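Local coordinates for protein sulfate transporter 4.1, chloroplastic (Arabidopsis thaliana, PDB 7LHV) that cotransports sulfate and protons across a membrane as a member of the SLC26/SulP family and may help regulate sulfate assimilation, at residues S210-T213 / S214-I218; R456-K459 / R460-S463; T466-S469 / T470-F474. All coordinates share one frame; numbering follows the deposited sequence.

Interaction 1 (S210-T213 / S214-I218); sequences SGFT and SASAI
S214 grips the carbonyl oxygen of S210, one helical turn earlier, with two donors. Its N reaches S210 O at 2.9 Å, while its OG reaches S210 O at 2.8 Å, and the two arrive from opposite faces of the carbonyl plane. The hydroxyl gets there because chi1 of -54° sets OG beside the S214 backbone N and folds it back over the preceding turn, a familiar way for a serine to satisfy its hydroxyl inside a transmembrane helix, as this one is predicted to be. S216 repeats the pattern on F212: N and OG lie 2.9 and 3.0 Å from F212 O, with OG standing well above the carbonyl plane. That hydroxyl also sits over one face of the F212 ring, near the rim, 3.7 Å from CZ. A215 N and A217 N make the backbone bonds to G211 O and T213 O. The hydroxyl of T213 turns back in the same manner to I209 O. S214 OG also accepts a bond from D447 N, and S210 OG is bonded to W465 NE1. With an alanine here instead of S214, D447 N would probably lose its hydroxyl acceptor and S210 O would keep its amide donor but lose the hydroxyl. This part of helix 206-229 is largely buried in the helix bundle: F212 lies among helices 153-166, 459-474 and 477-496, S216 faces helix 153-166, and A217 packs on L445 and V446.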
ATOM      1  N   SER A 210      12.670  -4.657  12.901  1.00 49.00           N
ATOM      2  CA  SER A 210      13.831  -4.681  13.785  1.00 49.00           C
ATOM      3  C   SER A 210      14.134  -3.297  14.344  1.00 49.00           C
ATOM      4  O   SER A 210      14.429  -3.155  15.536  1.00 49.00           O
ATOM      5  CB  SER A 210      15.043  -5.235  13.041  1.00 49.00           C
ATOM      6  OG  SER A 210      16.203  -5.181  13.850  1.00 49.00           O
ATOM      7  N   GLY A 211      14.067  -2.265  13.502  1.00 48.15           N
ATOM      8  CA  GLY A 211      14.307  -0.916  13.991  1.00 48.15           C
ATOM      9  C   GLY A 211      13.256  -0.459  14.980  1.00 48.15           C
ATOM     10  O   GLY A 211      13.575   0.141  16.012  1.00 48.15           O
ATOM     11  N   PHE A 212      11.985  -0.745  14.685  1.00 48.32           N
ATOM     12  CA  PHE A 212      10.917  -0.394  15.610  1.00 48.32           C
ATOM     13  C   PHE A 212      11.086  -1.112  16.942  1.00 48.32           C
ATOM     14  O   PHE A 212      10.902  -0.511  18.006  1.00 48.32           O
ATOM     15  CB  PHE A 212       9.563  -0.721  14.985  1.00 48.32           C
ATOM     16  CG  PHE A 212       8.407  -0.575  15.925  1.00 48.32           C
ATOM     17  CD1 PHE A 212       7.973   0.675  16.319  1.00 48.32           C
ATOM     18  CD2 PHE A 212       7.748  -1.690  16.407  1.00 48.32           C
ATOM     19  CE1 PHE A 212       6.909   0.809  17.184  1.00 48.32           C
ATOM     20  CE2 PHE A 212       6.682  -1.561  17.272  1.00 48.32           C
ATOM     21  CZ  PHE A 212       6.263  -0.309  17.660  1.00 48.32           C
ATOM     22  N   THR A 213      11.452  -2.392  16.904  1.00 48.81           N
ATOM     23  CA  THR A 213      11.648  -3.154  18.131  1.00 48.81           C
ATOM     24  C   THR A 213      12.834  -2.633  18.933  1.00 48.81           C
ATOM     25  O   THR A 213      12.771  -2.565  20.164  1.00 48.81           O
ATOM     26  CB  THR A 213      11.825  -4.633  17.801  1.00 48.81           C
ATOM     27  OG1 THR A 213      10.670  -5.102  17.095  1.00 48.81           O
ATOM     28  CG2 THR A 213      11.988  -5.446  19.068  1.00 48.81           C
ATOM     29  N   SER A 214      13.929  -2.266  18.261  1.00 48.11           N
ATOM     30  CA  SER A 214      15.077  -1.713  18.975  1.00 48.11           C
ATOM     31  C   SER A 214      14.726  -0.391  19.652  1.00 48.11           C
ATOM     32  O   SER A 214      15.086  -0.159  20.816  1.00 48.11           O
ATOM     33  CB  SER A 214      16.248  -1.526  18.015  1.00 48.11           C
ATOM     34  OG  SER A 214      16.545  -2.732  17.342  1.00 48.11           O
ATOM     35  N   ALA A 215      14.027   0.492  18.934  1.00 49.21           N
ATOM     36  CA  ALA A 215      13.614   1.755  19.537  1.00 49.21           C
ATOM     37  C   ALA A 215      12.664   1.520  20.704  1.00 49.21           C
ATOM     38  O   ALA A 215      12.759   2.194  21.737  1.00 49.21           O
ATOM     39  CB  ALA A 215      12.968   2.650  18.486  1.00 49.21           C
ATOM     40  N   SER A 216      11.743   0.564  20.560  1.00 49.61           N
ATOM     41  CA  SER A 216      10.840   0.237  21.655  1.00 49.61           C
ATOM     42  C   SER A 216      11.602  -0.293  22.860  1.00 49.61           C
ATOM     43  O   SER A 216      11.250   0.006  24.002  1.00 49.61           O
ATOM     44  CB  SER A 216       9.798  -0.778  21.192  1.00 49.61           C
ATOM     45  OG  SER A 216       8.895  -0.193  20.272  1.00 49.61           O
ATOM     46  N   ALA A 217      12.642  -1.096  22.628  1.00 47.05           N
ATOM     47  CA  ALA A 217      13.440  -1.611  23.736  1.00 47.05           C
ATOM     48  C   ALA A 217      14.151  -0.485  24.474  1.00 47.05           C
ATOM     49  O   ALA A 217      14.194  -0.471  25.712  1.00 47.05           O
ATOM     50  CB  ALA A 217      14.449  -2.633  23.224  1.00 47.05           C
ATOM     51  N   ILE A 218      14.717   0.468  23.733  1.00 47.99           N
ATOM     52  CA  ILE A 218      15.371   1.604  24.383  1.00 47.99           C
ATOM     53  C   ILE A 218      14.357   2.421  25.178  1.00 47.99           C
ATOM     54  O   ILE A 218      14.633   2.856  26.304  1.00 47.99           O
ATOM     55  CB  ILE A 218      16.116   2.466  23.349  1.00 47.99           C
ATOM     56  CG1 ILE A 218      17.320   1.705  22.800  1.00 47.99           C
ATOM     57  CG2 ILE A 218      16.573   3.769  23.972  1.00 47.99           C
ATOM     58  CD1 ILE A 218      18.001   2.401  21.653  1.00 47.99           C
TER

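Interaction 2 (R456-K459 / R460-S463); sequences RVDK and RDFS
R460 and D458 run side by side, pointing the same way, at the start of helix 459-474. The CB of R460 lies 3.9 Å from D458 OD1, so the carboxylate flanks the root of the arginine. From CB the chain leaves with CG opposite the backbone N (chi1 178°) and then bends at chi3, 74°, a turn that brings the guanidinium back across the first turn of the helix toward D461. There NE and NH2 take hold of a single atom side-on: NE is 3.3 Å from D461 OD1, and NH2 is 3.0 Å from D461 OD1. The oxygen lies in the guanidinium plane, but the two nitrogens meet the carboxylate differently, NH2 on the syn side and NE from above its plane. The same NH2 is 4.0 Å from D458 OD2, a long salt bridge of charges only, since that oxygen stands well out of the guanidinium plane.

D458, R460 and D461 thus form a salt-bridge network, with D458 at the N-cap position, where the chain turns out of helix 448-457 into helix 459-474. Its carbonyl oxygen accepts the first-turn bond from F462 N at 3.1 Å, and K459 O accepts both the N and the OG of S463 from opposite faces of its plane. The carboxylates of D458 and D461 lie next to each other, their planes 59° apart, and the arginine beside both probably eases the pairing of like charges. D461 OD2 has a partner beyond the chain, the hydroxyl of S584 of the second subunit, and D583 of that subunit packs on both aspartates. Farther out along the arginine, the guanidinium also makes a cation-pi contact with F491, while F539 of the second subunit packs against its side chain.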
ATOM      1  N   ARG A 456      26.471  -3.830   6.083  1.00 64.79           N
ATOM      2  CA  ARG A 456      27.419  -4.593   5.281  1.00 64.79           C
ATOM      3  C   ARG A 456      26.813  -5.021   3.949  1.00 64.79           C
ATOM      4  O   ARG A 456      27.502  -5.013   2.922  1.00 64.79           O
ATOM      5  CB  ARG A 456      27.906  -5.810   6.064  1.00 64.79           C
ATOM      6  CG  ARG A 456      28.890  -6.684   5.311  1.00 64.79           C
ATOM      7  CD  ARG A 456      29.519  -7.709   6.235  1.00 64.79           C
ATOM      8  NE  ARG A 456      28.523  -8.608   6.805  1.00 64.79           N
ATOM      9  CZ  ARG A 456      28.599  -9.932   6.766  1.00 64.79           C
ATOM     10  NH1 ARG A 456      29.617 -10.548   6.188  1.00 64.79           N
ATOM     11  NH2 ARG A 456      27.631 -10.652   7.323  1.00 64.79           N
ATOM     12  N   VAL A 457      25.534  -5.390   3.938  1.00 63.35           N
ATOM     13  CA  VAL A 457      24.951  -6.024   2.757  1.00 63.35           C
ATOM     14  C   VAL A 457      24.090  -5.056   1.952  1.00 63.35           C
ATOM     15  O   VAL A 457      24.399  -4.759   0.793  1.00 63.35           O
ATOM     16  CB  VAL A 457      24.135  -7.267   3.153  1.00 63.35           C
ATOM     17  CG1 VAL A 457      23.341  -7.779   1.968  1.00 63.35           C
ATOM     18  CG2 VAL A 457      25.057  -8.350   3.673  1.00 63.35           C
ATOM     19  N   ASP A 458      23.007  -4.559   2.549  1.00 59.82           N
ATOM     20  CA  ASP A 458      21.994  -3.797   1.822  1.00 59.82           C
ATOM     21  C   ASP A 458      21.798  -2.448   2.497  1.00 59.82           C
ATOM     22  O   ASP A 458      21.189  -2.371   3.567  1.00 59.82           O
ATOM     23  CB  ASP A 458      20.676  -4.567   1.761  1.00 59.82           C
ATOM     24  CG  ASP A 458      19.740  -4.036   0.698  1.00 59.82           C
ATOM     25  OD1 ASP A 458      20.120  -3.082  -0.010  1.00 59.82           O
ATOM     26  OD2 ASP A 458      18.620  -4.566   0.575  1.00 59.82           O
ATOM     27  N   LYS A 459      22.294  -1.383   1.864  1.00 55.64           N
ATOM     28  CA  LYS A 459      22.227  -0.062   2.479  1.00 55.64           C
ATOM     29  C   LYS A 459      20.837   0.557   2.408  1.00 55.64           C
ATOM     30  O   LYS A 459      20.536   1.448   3.206  1.00 55.64           O
ATOM     31  CB  LYS A 459      23.258   0.864   1.839  1.00 55.64           C
ATOM     32  CG  LYS A 459      24.658   0.647   2.382  1.00 55.64           C
ATOM     33  CD  LYS A 459      25.674   1.527   1.694  1.00 55.64           C
ATOM     34  CE  LYS A 459      27.056   1.317   2.283  1.00 55.64           C
ATOM     35  NZ  LYS A 459      27.525  -0.083   2.109  1.00 55.64           N
ATOM     36  N   ARG A 460      19.985   0.120   1.482  1.00 54.27           N
ATOM     37  CA  ARG A 460      18.595   0.564   1.508  1.00 54.27           C
ATOM     38  C   ARG A 460      17.877   0.035   2.745  1.00 54.27           C
ATOM     39  O   ARG A 460      17.143   0.773   3.413  1.00 54.27           O
ATOM     40  CB  ARG A 460      17.875   0.118   0.237  1.00 54.27           C
ATOM     41  CG  ARG A 460      16.405   0.489   0.196  1.00 54.27           C
ATOM     42  CD  ARG A 460      15.625  -0.465  -0.687  1.00 54.27           C
ATOM     43  NE  ARG A 460      15.429  -1.757  -0.043  1.00 54.27           N
ATOM     44  CZ  ARG A 460      14.844  -2.801  -0.615  1.00 54.27           C
ATOM     45  NH1 ARG A 460      14.384  -2.742  -1.854  1.00 54.27           N
ATOM     46  NH2 ARG A 460      14.722  -3.933   0.071  1.00 54.27           N
ATOM     47  N   ASP A 461      18.088  -1.242   3.066  1.00 55.18           N
ATOM     48  CA  ASP A 461      17.512  -1.809   4.277  1.00 55.18           C
ATOM     49  C   ASP A 461      18.096  -1.153   5.519  1.00 55.18           C
ATOM     50  O   ASP A 461      17.387  -0.939   6.508  1.00 55.18           O
ATOM     51  CB  ASP A 461      17.734  -3.317   4.310  1.00 55.18           C
ATOM     52  CG  ASP A 461      16.907  -4.052   3.276  1.00 55.18           C
ATOM     53  OD1 ASP A 461      15.970  -3.444   2.720  1.00 55.18           O
ATOM     54  OD2 ASP A 461      17.189  -5.240   3.022  1.00 55.18           O
ATOM     55  N   PHE A 462      19.392  -0.830   5.492  1.00 51.11           N
ATOM     56  CA  PHE A 462      19.992  -0.116   6.613  1.00 51.11           C
ATOM     57  C   PHE A 462      19.369   1.262   6.783  1.00 51.11           C
ATOM     58  O   PHE A 462      19.138   1.711   7.910  1.00 51.11           O
ATOM     59  CB  PHE A 462      21.502   0.004   6.423  1.00 51.11           C
ATOM     60  CG  PHE A 462      22.180   0.812   7.492  1.00 51.11           C
ATOM     61  CD1 PHE A 462      22.526   0.231   8.696  1.00 51.11           C
ATOM     62  CD2 PHE A 462      22.466   2.150   7.295  1.00 51.11           C
ATOM     63  CE1 PHE A 462      23.146   0.966   9.682  1.00 51.11           C
ATOM     64  CE2 PHE A 462      23.084   2.890   8.280  1.00 51.11           C
ATOM     65  CZ  PHE A 462      23.425   2.296   9.473  1.00 51.11           C
ATOM     66  N   SER A 463      19.110   1.957   5.673  1.00 50.46           N
ATOM     67  CA  SER A 463      18.462   3.261   5.756  1.00 50.46           C
ATOM     68  C   SER A 463      17.061   3.140   6.336  1.00 50.46           C
ATOM     69  O   SER A 463      16.652   3.961   7.164  1.00 50.46           O
ATOM     70  CB  SER A 463      18.419   3.913   4.377  1.00 50.46           C
ATOM     71  OG  SER A 463      19.727   4.197   3.914  1.00 50.46           O
TER

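Interaction 3 (T466-S469 / T470-F474); sequences TITS and TITLF
T472 and T470 each bind the carbonyl one turn back with both backbone and side chain. T472 N and OG1 lie 2.9 and 2.8 Å from T468 O, and T470 N and OG1 lie 2.9 and 3.1 Å from T466 O. In both pairs the amide and the hydroxyl come from opposite faces of the carbonyl plane, each tilted out of it. The rotation about CA-CB decides this: with chi1 of -52° in T472, OG1 stands beside its own backbone N and hangs over the preceding turn, leaving CG2 beside the carbonyl carbon. The threonines of the earlier turn do likewise, T466 OG1 bonding to F462 O and T468 OG1 to L464 O. Amide bonds from I471 N to I467 O and from L473 N to S469 O fill the other positions. Next come the methyl groups: CG2 of T468 lies alongside T472 OG1, 4.1 Å away, with the two side chains pointing the same way. On another side of the helix I467 and I471 also lie side by side, CG2 of I467 meeting CD1 of I471 at 3.9 Å, and I471 continues this apolar strip onto I479 and V483 of helix 477-496. L473 packs on I218 of helix 206-229 and on I239. With all four threonine hydroxyls bonded to carbonyls of their own helix, this threonine-rich part is probably compatible with an apolar setting, and T468 and T472 pack on helix 206-229.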
ATOM      1  N   THR A 466      17.454   2.507  10.120  1.00 48.07           N
ATOM      2  CA  THR A 466      17.865   3.701  10.848  1.00 48.07           C
ATOM      3  C   THR A 466      16.736   4.717  10.935  1.00 48.07           C
ATOM      4  O   THR A 466      16.506   5.308  11.996  1.00 48.07           O
ATOM      5  CB  THR A 466      19.090   4.323  10.183  1.00 48.07           C
ATOM      6  OG1 THR A 466      20.129   3.344  10.088  1.00 48.07           O
ATOM      7  CG2 THR A 466      19.590   5.499  10.997  1.00 48.07           C
ATOM      8  N   ILE A 467      16.017   4.935   9.830  1.00 45.88           N
ATOM      9  CA  ILE A 467      14.927   5.905   9.837  1.00 45.88           C
ATOM     10  C   ILE A 467      13.837   5.472  10.805  1.00 45.88           C
ATOM     11  O   ILE A 467      13.357   6.265  11.623  1.00 45.88           O
ATOM     12  CB  ILE A 467      14.377   6.102   8.414  1.00 45.88           C
ATOM     13  CG1 ILE A 467      15.289   7.029   7.611  1.00 45.88           C
ATOM     14  CG2 ILE A 467      12.966   6.659   8.455  1.00 45.88           C
ATOM     15  CD1 ILE A 467      14.982   7.049   6.135  1.00 45.88           C
ATOM     16  N   THR A 468      13.435   4.199  10.736  1.00 44.96           N
ATOM     17  CA  THR A 468      12.380   3.721  11.623  1.00 44.96           C
ATOM     18  C   THR A 468      12.806   3.811  13.080  1.00 44.96           C
ATOM     19  O   THR A 468      12.033   4.267  13.932  1.00 44.96           O
ATOM     20  CB  THR A 468      12.001   2.285  11.266  1.00 44.96           C
ATOM     21  OG1 THR A 468      11.735   2.200   9.862  1.00 44.96           O
ATOM     22  CG2 THR A 468      10.760   1.868  12.026  1.00 44.96           C
ATOM     23  N   SER A 469      14.041   3.404  13.386  1.00 47.09           N
ATOM     24  CA  SER A 469      14.515   3.445  14.762  1.00 47.09           C
ATOM     25  C   SER A 469      14.562   4.873  15.287  1.00 47.09           C
ATOM     26  O   SER A 469      14.085   5.154  16.392  1.00 47.09           O
ATOM     27  CB  SER A 469      15.893   2.793  14.855  1.00 47.09           C
ATOM     28  OG  SER A 469      16.447   2.963  16.146  1.00 47.09           O
ATOM     29  N   THR A 470      15.120   5.797  14.500  1.00 47.50           N
ATOM     30  CA  THR A 470      15.240   7.178  14.953  1.00 47.50           C
ATOM     31  C   THR A 470      13.875   7.823  15.147  1.00 47.50           C
ATOM     32  O   THR A 470      13.644   8.521  16.142  1.00 47.50           O
ATOM     33  CB  THR A 470      16.074   7.981  13.956  1.00 47.50           C
ATOM     34  OG1 THR A 470      17.417   7.479  13.944  1.00 47.50           O
ATOM     35  CG2 THR A 470      16.097   9.447  14.339  1.00 47.50           C
ATOM     36  N   ILE A 471      12.951   7.596  14.213  1.00 46.77           N
ATOM     37  CA  ILE A 471      11.641   8.225  14.316  1.00 46.77           C
ATOM     38  C   ILE A 471      10.858   7.650  15.489  1.00 46.77           C
ATOM     39  O   ILE A 471      10.200   8.389  16.230  1.00 46.77           O
ATOM     40  CB  ILE A 471      10.880   8.089  12.986  1.00 46.77           C
ATOM     41  CG1 ILE A 471      11.405   9.118  11.987  1.00 46.77           C
ATOM     42  CG2 ILE A 471       9.390   8.269  13.193  1.00 46.77           C
ATOM     43  CD1 ILE A 471      10.776   9.025  10.631  1.00 46.77           C
ATOM     44  N   THR A 472      10.924   6.332  15.696  1.00 47.53           N
ATOM     45  CA  THR A 472      10.254   5.751  16.853  1.00 47.53           C
ATOM     46  C   THR A 472      10.884   6.221  18.157  1.00 47.53           C
ATOM     47  O   THR A 472      10.179   6.392  19.158  1.00 47.53           O
ATOM     48  CB  THR A 472      10.280   4.226  16.762  1.00 47.53           C
ATOM     49  OG1 THR A 472       9.777   3.816  15.486  1.00 47.53           O
ATOM     50  CG2 THR A 472       9.429   3.610  17.851  1.00 47.53           C
ATOM     51  N   LEU A 473      12.196   6.447  18.166  1.00 49.54           N
ATOM     52  CA  LEU A 473      12.864   6.912  19.374  1.00 49.54           C
ATOM     53  C   LEU A 473      12.452   8.336  19.722  1.00 49.54           C
ATOM     54  O   LEU A 473      12.084   8.625  20.868  1.00 49.54           O
ATOM     55  CB  LEU A 473      14.376   6.820  19.186  1.00 49.54           C
ATOM     56  CG  LEU A 473      15.228   6.519  20.414  1.00 49.54           C
ATOM     57  CD1 LEU A 473      14.941   5.125  20.928  1.00 49.54           C
ATOM     58  CD2 LEU A 473      16.701   6.688  20.089  1.00 49.54           C
ATOM     59  N   PHE A 474      12.497   9.243  18.746  1.00 50.20           N
ATOM     60  CA  PHE A 474      12.277  10.658  19.022  1.00 50.20           C
ATOM     61  C   PHE A 474      10.807  11.050  18.957  1.00 50.20           C
ATOM     62  O   PHE A 474      10.359  11.894  19.738  1.00 50.20           O
ATOM     63  CB  PHE A 474      13.093  11.511  18.052  1.00 50.20           C
ATOM     64  CG  PHE A 474      14.551  11.552  18.379  1.00 50.20           C
ATOM     65  CD1 PHE A 474      15.021  12.359  19.398  1.00 50.20           C
ATOM     66  CD2 PHE A 474      15.452  10.771  17.680  1.00 50.20           C
ATOM     67  CE1 PHE A 474      16.363  12.393  19.708  1.00 50.20           C
ATOM     68  CE2 PHE A 474      16.795  10.802  17.986  1.00 50.20           C
ATOM     69  CZ  PHE A 474      17.252  11.613  19.001  1.00 50.20           C
TER

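How the interactions relate
Interactions 1 and 3 are laid against each other on two packed helices, 206-229 and 459-474, with centres 8 Å apart. A215 CB of interaction 1 sits 3.6 Å from T472 CB of interaction 3, and F212 CD1 is 3.6 Å from T472 CG2. Interaction 2 spans the turn from helix 448-457 into helix 459-474 and adjoins interaction 3 in sequence, though their centres are 15 Å apart; it alone reaches the second subunit. Interactions 1 and 2 do not touch, their nearest atoms being about 8 Å apart. A bound S1P comes within about 4 Å of the side chain of F212, and S1P lies about 6 Å from those of R460 and T468.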